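Long-range contact in catalase (Bacillus pumilus, PDB 4QOL), which breaks down hydrogen peroxide to water and oxygen at a heme centre, and shows peroxidase-like reactivity toward phenolic substrates: residues Leu227-Ala232 against Ile441-Ala446. Sequence-based numbering, arbitrary orientation.
Sequences LSMEEA and IKNLTA
K442 and E230 meet tip to tip in a salt bridge. The bond from K442 NZ to E230 OE2 is short at 2.7 Å and uses the syn lone pair, the one facing OE1; a second, weak bond reaches E230 OE1 at 2.9 Å, so the ammonium sits across both oxygens. K442 runs out nearly straight from a CG anti to its backbone N and bends only at the end (chi4 -76°), whereas E230 bends at chi2, which turns its carboxylate toward K442. Next to this pair, M229 and N443 run antiparallel alongside each other: M229 CG and SD both lie beside N443 OD1, CG at 3.4 Å. A bend at chi3 (52°) then drops the methyl CE of M229 onto CB of A446, 4.0 Å away, one helical turn beyond K442. A bridging water donates to N443 OD1 at 2.9 Å and accepts from M229 N at 3.1 Å, so a backbone N-H in the first turn of helix 229-236 is tied indirectly to helix 434-448. An alanine at M229 would remove CG, SD and CE and would probably lose both the apolar touch on A446 and the packing of CG and SD against N443 OD1. At the surface, the contact joins helix 229-236, part of the catalase core that carries the antiparallel barrel, to helix 434-448 of the C-terminal helical, catalase-related immune-responsive region. Farther out, S228 and E231 form a capping box: E231 N donates to S228 OG, and S228 N returns a nearly straight bond (171°) to E231 OE1, meeting it from above the carboxylate plane. The N443 amide is fixed by ND2, which bonds to F182 O and D184 OD1. Behind it, L444 and T445 pack helix 434-448 against helix 468-478.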
# COMPACT_ATOMS: atom_id res chain seq x y z
N LEU A 227 -12.84 -1.29 -38.45
CA LEU A 227 -11.61 -1.13 -39.22
C LEU A 227 -11.06 -2.46 -39.69
O LEU A 227 -10.95 -3.42 -38.90
CB LEU A 227 -10.49 -0.42 -38.42
CG LEU A 227 -10.88 0.88 -37.73
CD1 LEU A 227 -9.77 1.42 -36.86
CD2 LEU A 227 -11.30 1.93 -38.75
N SER A 228 -10.66 -2.51 -40.98
CA SER A 228 -9.84 -3.63 -41.46
C SER A 228 -8.46 -3.57 -40.82
O SER A 228 -8.07 -2.56 -40.26
CB SER A 228 -9.70 -3.57 -42.99
OG SER A 228 -8.91 -2.42 -43.34
N MET A 229 -7.70 -4.66 -40.93
CA MET A 229 -6.34 -4.62 -40.44
C MET A 229 -5.57 -3.46 -41.04
O MET A 229 -4.79 -2.81 -40.35
CB MET A 229 -5.62 -5.95 -40.66
CG MET A 229 -6.21 -7.11 -39.87
SD MET A 229 -5.33 -8.68 -40.05
CE MET A 229 -3.65 -8.27 -39.69
N GLU A 230 -5.70 -3.28 -42.36
CA GLU A 230 -4.93 -2.22 -43.05
C GLU A 230 -5.43 -0.81 -42.68
O GLU A 230 -4.62 0.07 -42.46
CB GLU A 230 -4.88 -2.44 -44.57
CG GLU A 230 -5.93 -3.32 -45.18
CD GLU A 230 -5.87 -4.81 -44.77
OE1 GLU A 230 -6.96 -5.29 -44.41
OE2 GLU A 230 -4.80 -5.50 -44.83
N GLU A 231 -6.72 -0.62 -42.51
CA GLU A 231 -7.25 0.67 -41.98
C GLU A 231 -6.77 0.96 -40.56
O GLU A 231 -6.29 2.09 -40.24
CB GLU A 231 -8.76 0.71 -41.98
CG GLU A 231 -9.31 0.74 -43.39
CD GLU A 231 -10.77 0.42 -43.52
OE1 GLU A 231 -11.41 -0.16 -42.59
OE2 GLU A 231 -11.28 0.74 -44.62
N ALA A 232 -6.73 -0.06 -39.74
CA ALA A 232 -6.21 0.13 -38.36
C ALA A 232 -4.74 0.52 -38.36
O ALA A 232 -4.28 1.36 -37.56
CB ALA A 232 -6.41 -1.14 -37.54
N ILE A 441 -11.75 -14.71 -42.56
CA ILE A 441 -10.74 -15.72 -42.91
C ILE A 441 -9.36 -15.07 -43.03
O ILE A 441 -8.37 -15.61 -42.57
CB ILE A 441 -11.12 -16.45 -44.24
CG1 ILE A 441 -12.42 -17.25 -44.06
CG2 ILE A 441 -9.98 -17.34 -44.71
CD1 ILE A 441 -12.33 -18.34 -43.00
N LYS A 442 -9.31 -13.89 -43.61
CA LYS A 442 -8.06 -13.11 -43.73
C LYS A 442 -7.46 -12.79 -42.33
O LYS A 442 -6.29 -12.94 -42.09
CB LYS A 442 -8.41 -11.81 -44.45
CG LYS A 442 -7.27 -10.80 -44.55
CD LYS A 442 -7.81 -9.47 -45.04
CE LYS A 442 -6.67 -8.60 -45.56
NZ LYS A 442 -5.87 -8.00 -44.45
N ASN A 443 -8.34 -12.35 -41.41
CA ASN A 443 -7.87 -11.92 -40.06
C ASN A 443 -7.41 -13.12 -39.24
O ASN A 443 -6.36 -13.09 -38.60
CB ASN A 443 -8.99 -11.22 -39.33
CG ASN A 443 -9.40 -9.92 -39.97
OD1 ASN A 443 -8.63 -9.31 -40.71
ND2 ASN A 443 -10.61 -9.44 -39.63
N LEU A 444 -8.14 -14.23 -39.36
CA LEU A 444 -7.72 -15.49 -38.72
C LEU A 444 -6.44 -16.03 -39.27
O LEU A 444 -5.58 -16.46 -38.55
CB LEU A 444 -8.81 -16.55 -38.82
CG LEU A 444 -10.04 -16.37 -37.92
CD1 LEU A 444 -11.11 -17.33 -38.37
CD2 LEU A 444 -9.74 -16.59 -36.45
N THR A 445 -6.30 -16.00 -40.60
CA THR A 445 -5.09 -16.52 -41.23
C THR A 445 -3.85 -15.76 -40.79
O THR A 445 -2.80 -16.35 -40.47
CB THR A 445 -5.25 -16.48 -42.80
OG1 THR A 445 -6.36 -17.31 -43.20
CG2 THR A 445 -4.00 -16.89 -43.49
N ALA A 446 -3.95 -14.45 -40.75
CA ALA A 446 -2.82 -13.62 -40.35
C ALA A 446 -2.40 -13.92 -38.91
O ALA A 446 -1.24 -13.81 -38.56
CB ALA A 446 -3.15 -12.15 -40.50
O HOH W 1 -9.50 -6.88 -42.03